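Local coordinates for inositol-1-monophosphatase (Thermotoga maritima, PDB 2P3N) that hydrolyses the phosphate ester of inositol 1-phosphate, and also dephosphorylates fructose 1,6-bisphosphate and several other phosphate esters, with magnesium as cofactor, at the interface of chains A and B. Residues are numbered along the deposited sequence; one frame, centred on the assembly and turned at random. Chains: chain A/B, Inositol-1-monophosphatase.

Both contacts belong to one two-fold symmetric interface between chains A and B of the homotetramer, and the centres of their C-alpha atoms lie about 18 Å apart. Contact 1 pairs the same helical segment from each chain, while contact 2 is heterologous, setting loop residues, strand 37-38 and helix 84-89 of A against the 3-10 helix 143-145 and residues 147 and 167-170 of B. The two share no residue, yet in chain A helix 156-167 runs into the 167-170 stretch that contact 2 uses in B. A charged cluster and a larger mixed patch with a twin thus help hold one pair of subunits together.

Contact 1: the interface of chains A and B. Residues chain A 158-159, 162; chain B 158-159, 162.
A:Lys159 and B:Glu162 cross obliquely at the interface, the ammonium NZ of one meeting the carboxylate OE1 of the other, and their salt bridge is the close part of a small cluster of four charged side chains. The lysine chain leaves its backbone with CG anti to the carbonyl carbon (chi1 -79°) and bends at chi2 and again at chi4, a curl that sets its ammonium between the carboxylate tips of A:Glu162 and B:Glu162. There NZ lies 2.6 Å from the carboxylate oxygen OE1 of B:Glu162, a short hydrogen-bonded ion pair. The same NZ donates to OE2 of A:Glu162 at 3.1 Å, meeting that oxygen nearly along its C-O axis. One ammonium is therefore gripped by carboxylates from both chains, and it probably offsets the repulsion between them: OE2 of A:Glu162 and OE1 of B:Glu162 are 3.5 Å apart, with their carboxylate planes turned 26° from each other. An alanine in place of A:Lys159 would probably leave the two glutamates facing each other without the shared positive charge, and A:Glu162 freer to turn.

The other half of the cluster is looser. B:Lys159 sends CG anti to its backbone N (chi1 -157°), unlike its counterpart in A, and its NZ comes no nearer to OE1 of A:Glu162 than 3.8 Å, a long salt bridge that should orient the groups only weakly. The two ammonium groups stay 5.7 Å apart, NZ of A:Lys159 to NZ of B:Lys159, with the carboxylate of A:Glu162 serving both. Beneath the charges the backbones approach closely at the glycines, where the carbonyl O of A:Gly158 is 3.2 Å from that of B:Gly158; both can only accept, so this is proximity and not a bond. The lack of side chains there probably helps the helices come near. The patch hides 152 Å² in all, and its alternating charges help join two subunits of the tetramer where like segments meet.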
ATOM      1  N   GLY A 158       8.539 -18.933  26.418  1.00 61.51           N
ATOM      2  CA  GLY A 158       7.462 -19.332  27.310  1.00 67.39           C
ATOM      3  C   GLY A 158       7.622 -18.891  28.754  1.00 70.46           C
ATOM      4  O   GLY A 158       6.639 -18.566  29.419  1.00 70.47           O
ATOM      5  N   LYS A 159       8.857 -18.884  29.245  1.00 71.45           N
ATOM      6  CA  LYS A 159       9.128 -18.472  30.619  1.00 71.60           C
ATOM      7  C   LYS A 159       9.082 -16.958  30.745  1.00 70.09           C
ATOM      8  O   LYS A 159       8.435 -16.424  31.648  1.00 69.66           O
ATOM      9  CB  LYS A 159      10.499 -18.986  31.078  1.00 74.40           C
ATOM     10  CG  LYS A 159      10.505 -20.447  31.482  1.00 76.28           C
ATOM     11  CD  LYS A 159       9.641 -20.666  32.716  1.00 77.90           C
ATOM     12  CE  LYS A 159       9.476 -22.144  33.025  1.00 79.48           C
ATOM     13  NZ  LYS A 159       8.721 -22.852  31.954  1.00 79.28           N
ATOM     14  N   GLU A 162       5.671 -15.811  31.227  1.00 68.98           N
ATOM     15  CA  GLU A 162       5.242 -16.036  32.610  1.00 70.62           C
ATOM     16  C   GLU A 162       5.639 -14.912  33.550  1.00 71.74           C
ATOM     17  O   GLU A 162       4.809 -14.395  34.303  1.00 72.43           O
ATOM     18  CB  GLU A 162       5.826 -17.349  33.136  1.00 74.63           C
ATOM     19  CG  GLU A 162       5.432 -18.564  32.313  1.00 80.09           C
ATOM     20  CD  GLU A 162       5.877 -19.876  32.937  1.00 81.57           C
ATOM     21  OE1 GLU A 162       5.471 -20.150  34.089  1.00 76.08           O
ATOM     22  OE2 GLU A 162       6.626 -20.635  32.275  1.00 82.85           O
TER
ATOM     23  N   GLY B 158       1.943 -18.342  28.321  1.00 74.26           N
ATOM     24  CA  GLY B 158       3.310 -18.761  28.581  1.00 75.31           C
ATOM     25  C   GLY B 158       3.448 -20.264  28.771  1.00 75.39           C
ATOM     26  O   GLY B 158       4.530 -20.832  28.598  1.00 74.80           O
ATOM     27  N   LYS B 159       2.335 -20.905  29.121  1.00 72.96           N
ATOM     28  CA  LYS B 159       2.300 -22.343  29.356  1.00 66.82           C
ATOM     29  C   LYS B 159       1.916 -23.106  28.083  1.00 62.87           C
ATOM     30  O   LYS B 159       2.076 -24.325  27.999  1.00 61.94           O
ATOM     31  CB  LYS B 159       1.310 -22.637  30.482  1.00 68.45           C
ATOM     32  CG  LYS B 159       1.544 -23.949  31.196  1.00 73.02           C
ATOM     33  CD  LYS B 159       1.034 -23.874  32.629  1.00 76.97           C
ATOM     34  CE  LYS B 159       1.806 -22.835  33.433  1.00 78.38           C
ATOM     35  NZ  LYS B 159       3.267 -23.138  33.468  1.00 84.26           N
ATOM     36  N   GLU B 162       5.497 -23.116  26.047  1.00 71.61           N
ATOM     37  CA  GLU B 162       6.333 -24.150  26.640  1.00 71.47           C
ATOM     38  C   GLU B 162       5.806 -25.512  26.184  1.00 71.05           C
ATOM     39  O   GLU B 162       6.559 -26.351  25.698  1.00 70.27           O
ATOM     40  CB  GLU B 162       6.240 -24.032  28.164  1.00 75.04           C
ATOM     41  CG  GLU B 162       7.140 -24.944  28.967  1.00 76.31           C
ATOM     42  CD  GLU B 162       6.721 -25.004  30.433  1.00 76.57           C
ATOM     43  OE1 GLU B 162       6.492 -23.927  31.036  1.00 79.97           O
ATOM     44  OE2 GLU B 162       6.622 -26.126  30.978  1.00 68.38           O
TER

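Contact 2: the interface of chains A and B. Residues chain A 28, 34-35, 37, 85, 89; chain B 144, 147, 167-170.
An almost straight chain carries the guanidinium of B:Arg169 to A:His89: CG stands anti to the carbonyl carbon (chi1 -85°), and the chain is extended from CG to NE. On the other side A:Phe34 places CG between its backbone N and carbonyl carbon (chi1 64°), which points the rim of its ring at the backbone of B:Thr168 and B:Arg169. At the far end of the arginine, NH1 donates to NE2 of A:His89 over 3.1 Å. The acceptor lies in the guanidinium plane, whereas the donor is tilted 18° from the imidazole plane, and the two flat groups stand steeply to one another. NH2 meets CG1 of A:Val28 tip to tip at 3.4 Å.

The imidazole is also covered on one face by B:Val147, whose methyl CG2 sits over the ring centre, 3.9 Å from the centroid. This CH-pi contact and the arginine bond together should limit rotation of the ring. The same methyl packs against CG2 of A:Ile85 at 3.5 Å, so one branch of the valine serves two neighbours.

A:Ile85 extends its CD1 over the centre of one face of the B:Arg170 guanidinium, crossing that side chain at about a right angle; CD1 also touches CG of the arginine at 3.4 Å. A:Lys35 runs at a slant to B:Arg170, its NZ at the edge of the guanidinium, and donates from NZ to the backbone O of B:Arg169 at 2.7 Å, approaching from above the carbonyl plane. Its bond to O of B:Thr168 is weak. CG of A:Lys35 lies over one face of the A:Phe34 ring, toward its rim, while CE2 of that ring reaches O of B:Thr168 at 3.4 Å.

B:Arg169 has the largest surface hidden in the patch, 110 Å². By inserting this arginine among side chains of A, the contact anchors residues 168-170 of one subunit to its neighbour and so helps hold the tetramer together.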
ATOM      1  N   VAL A  28      11.391 -25.761   1.138  1.00 50.23           N
ATOM      2  CA  VAL A  28      11.914 -25.360   2.445  1.00 48.55           C
ATOM      3  C   VAL A  28      13.086 -26.261   2.848  1.00 50.43           C
ATOM      4  O   VAL A  28      12.977 -27.489   2.814  1.00 49.72           O
ATOM      5  CB  VAL A  28      10.835 -25.411   3.545  1.00 41.13           C
ATOM      6  CG1 VAL A  28      11.389 -24.832   4.831  1.00 34.11           C
ATOM      7  CG2 VAL A  28       9.613 -24.630   3.109  1.00 42.41           C
ATOM      8  N   PHE A  34      14.157 -27.914  12.268  1.00 58.25           N
ATOM      9  CA  PHE A  34      12.949 -27.478  11.569  1.00 56.51           C
ATOM     10  C   PHE A  34      12.578 -26.032  11.912  1.00 53.94           C
ATOM     11  O   PHE A  34      11.804 -25.402  11.196  1.00 53.40           O
ATOM     12  CB  PHE A  34      11.772 -28.404  11.910  1.00 59.39           C
ATOM     13  CG  PHE A  34      11.372 -28.364  13.358  1.00 59.36           C
ATOM     14  CD1 PHE A  34      12.154 -28.986  14.329  1.00 60.35           C
ATOM     15  CD2 PHE A  34      10.241 -27.660  13.760  1.00 58.13           C
ATOM     16  CE1 PHE A  34      11.813 -28.902  15.685  1.00 59.61           C
ATOM     17  CE2 PHE A  34       9.893 -27.570  15.110  1.00 55.83           C
ATOM     18  CZ  PHE A  34      10.681 -28.190  16.073  1.00 57.75           C
ATOM     19  N   LYS A  35      13.130 -25.520  13.011  1.00 53.59           N
ATOM     20  CA  LYS A  35      12.869 -24.148  13.458  1.00 49.73           C
ATOM     21  C   LYS A  35      13.877 -23.178  12.850  1.00 45.71           C
ATOM     22  O   LYS A  35      13.738 -21.963  12.966  1.00 45.72           O
ATOM     23  CB  LYS A  35      12.944 -24.055  14.991  1.00 46.41           C
ATOM     24  CG  LYS A  35      11.951 -24.946  15.730  1.00 49.48           C
ATOM     25  CD  LYS A  35      12.115 -24.845  17.242  1.00 55.07           C
ATOM     26  CE  LYS A  35      11.659 -23.499  17.784  1.00 56.89           C
ATOM     27  NZ  LYS A  35      10.175 -23.373  17.807  1.00 63.88           N
ATOM     28  N   ILE A  37      15.284 -22.705   9.268  1.00 45.57           N
ATOM     29  CA  ILE A  37      15.286 -23.008   7.842  1.00 40.97           C
ATOM     30  C   ILE A  37      15.807 -21.893   6.935  1.00 38.53           C
ATOM     31  O   ILE A  37      16.001 -20.748   7.348  1.00 39.29           O
ATOM     32  CB  ILE A  37      13.864 -23.354   7.364  1.00 41.91           C
ATOM     33  CG1 ILE A  37      12.937 -22.165   7.647  1.00 41.63           C
ATOM     34  CG2 ILE A  37      13.368 -24.614   8.052  1.00 44.27           C
ATOM     35  CD1 ILE A  37      11.600 -22.229   6.942  1.00 35.42           C
ATOM     36  N   ILE A  85      10.678 -18.070   8.330  1.00 34.39           N
ATOM     37  CA  ILE A  85       9.534 -18.926   8.640  1.00 31.71           C
ATOM     38  C   ILE A  85       8.259 -18.196   8.250  1.00 29.73           C
ATOM     39  O   ILE A  85       7.408 -18.740   7.553  1.00 31.44           O
ATOM     40  CB  ILE A  85       9.495 -19.278  10.145  1.00 37.04           C
ATOM     41  CG1 ILE A  85      10.661 -20.214  10.477  1.00 39.75           C
ATOM     42  CG2 ILE A  85       8.154 -19.900  10.508  1.00 41.11           C
ATOM     43  CD1 ILE A  85      10.826 -20.511  11.949  1.00 41.94           C
ATOM     44  N   HIS A  89       5.378 -19.113   5.386  1.00 25.07           N
ATOM     45  CA  HIS A  89       3.972 -19.364   5.657  1.00 28.86           C
ATOM     46  C   HIS A  89       3.045 -18.297   5.127  1.00 32.22           C
ATOM     47  O   HIS A  89       1.831 -18.503   5.047  1.00 30.42           O
ATOM     48  CB  HIS A  89       3.747 -19.571   7.154  1.00 32.94           C
ATOM     49  CG  HIS A  89       4.219 -20.907   7.643  1.00 37.05           C
ATOM     50  ND1 HIS A  89       3.387 -21.807   8.267  1.00 37.96           N
ATOM     51  CD2 HIS A  89       5.432 -21.503   7.573  1.00 39.90           C
ATOM     52  CE1 HIS A  89       4.065 -22.901   8.560  1.00 38.97           C
ATOM     53  NE2 HIS A  89       5.309 -22.742   8.151  1.00 40.13           N
TER
ATOM     54  N   GLU B 144       5.454 -30.260  13.174  1.00 64.23           N
ATOM     55  CA  GLU B 144       6.819 -29.810  12.920  1.00 63.48           C
ATOM     56  C   GLU B 144       6.893 -28.972  11.649  1.00 60.47           C
ATOM     57  O   GLU B 144       7.947 -28.446  11.296  1.00 58.27           O
ATOM     58  CB  GLU B 144       7.773 -31.012  12.829  1.00 68.97           C
ATOM     59  CG  GLU B 144       7.271 -32.186  11.999  1.00 80.28           C
ATOM     60  CD  GLU B 144       8.253 -33.349  11.993  1.00 87.97           C
ATOM     61  OE1 GLU B 144       8.618 -33.836  13.090  1.00 93.78           O
ATOM     62  OE2 GLU B 144       8.661 -33.778  10.890  1.00 92.49           O
ATOM     63  N   VAL B 147       2.981 -23.436  12.308  1.00 44.50           N
ATOM     64  CA  VAL B 147       3.216 -22.200  13.050  1.00 41.94           C
ATOM     65  C   VAL B 147       1.852 -21.953  13.682  1.00 44.71           C
ATOM     66  O   VAL B 147       0.833 -21.928  12.979  1.00 45.08           O
ATOM     67  CB  VAL B 147       3.569 -21.000  12.123  1.00 37.38           C
ATOM     68  CG1 VAL B 147       3.296 -19.690  12.841  1.00 35.84           C
ATOM     69  CG2 VAL B 147       5.031 -21.043  11.738  1.00 29.43           C
ATOM     70  N   ARG B 167       7.031 -28.500  19.654  1.00 70.85           N
ATOM     71  CA  ARG B 167       6.020 -29.163  18.840  1.00 68.63           C
ATOM     72  C   ARG B 167       5.942 -28.568  17.434  1.00 67.24           C
ATOM     73  O   ARG B 167       5.992 -29.279  16.431  1.00 64.64           O
ATOM     74  CB  ARG B 167       4.656 -29.041  19.533  1.00 69.30           C
ATOM     75  CG  ARG B 167       3.679 -30.179  19.255  1.00 70.56           C
ATOM     76  CD  ARG B 167       4.274 -31.538  19.648  1.00 70.65           C
ATOM     77  NE  ARG B 167       3.278 -32.608  19.653  1.00 69.60           N
ATOM     78  CZ  ARG B 167       2.400 -32.810  20.634  1.00 68.61           C
ATOM     79  NH1 ARG B 167       2.398 -32.010  21.696  1.00 58.53           N
ATOM     80  NH2 ARG B 167       1.524 -33.808  20.550  1.00 69.03           N
ATOM     81  N   THR B 168       5.836 -27.247  17.376  1.00 67.93           N
ATOM     82  CA  THR B 168       5.709 -26.540  16.112  1.00 63.77           C
ATOM     83  C   THR B 168       6.919 -25.667  15.775  1.00 60.31           C
ATOM     84  O   THR B 168       7.768 -25.416  16.637  1.00 59.51           O
ATOM     85  CB  THR B 168       4.453 -25.663  16.152  1.00 70.00           C
ATOM     86  OG1 THR B 168       4.508 -24.815  17.306  1.00 69.94           O
ATOM     87  CG2 THR B 168       3.205 -26.531  16.244  1.00 73.92           C
ATOM     88  N   ARG B 169       6.993 -25.220  14.519  1.00 56.81           N
ATOM     89  CA  ARG B 169       8.081 -24.351  14.058  1.00 51.23           C
ATOM     90  C   ARG B 169       8.111 -23.080  14.893  1.00 50.80           C
ATOM     91  O   ARG B 169       9.156 -22.690  15.419  1.00 52.77           O
ATOM     92  CB  ARG B 169       7.891 -23.970  12.586  1.00 48.94           C
ATOM     93  CG  ARG B 169       8.434 -24.975  11.602  1.00 47.58           C
ATOM     94  CD  ARG B 169       8.040 -24.639  10.177  1.00 41.90           C
ATOM     95  NE  ARG B 169       8.827 -25.404   9.211  1.00 50.43           N
ATOM     96  CZ  ARG B 169       8.557 -25.478   7.910  1.00 54.89           C
ATOM     97  NH1 ARG B 169       7.508 -24.836   7.404  1.00 63.18           N
ATOM     98  NH2 ARG B 169       9.342 -26.190   7.112  1.00 62.32           N
ATOM     99  N   ARG B 170       6.953 -22.435  15.009  1.00 47.28           N
ATOM    100  CA  ARG B 170       6.838 -21.205  15.782  1.00 44.21           C
ATOM    101  C   ARG B 170       5.418 -21.016  16.299  1.00 42.13           C
ATOM    102  O   ARG B 170       4.458 -21.570  15.752  1.00 39.61           O
ATOM    103  CB  ARG B 170       7.224 -19.994  14.919  1.00 43.68           C
ATOM    104  CG  ARG B 170       8.714 -19.862  14.597  1.00 45.25           C
ATOM    105  CD  ARG B 170       9.409 -18.844  15.500  1.00 54.69           C
ATOM    106  NE  ARG B 170      10.737 -18.485  15.009  1.00 61.95           N
ATOM    107  CZ  ARG B 170      11.793 -19.288  15.055  1.00 67.38           C
ATOM    108  NH1 ARG B 170      11.691 -20.503  15.579  1.00 64.34           N
ATOM    109  NH2 ARG B 170      12.950 -18.879  14.555  1.00 73.39           N
TER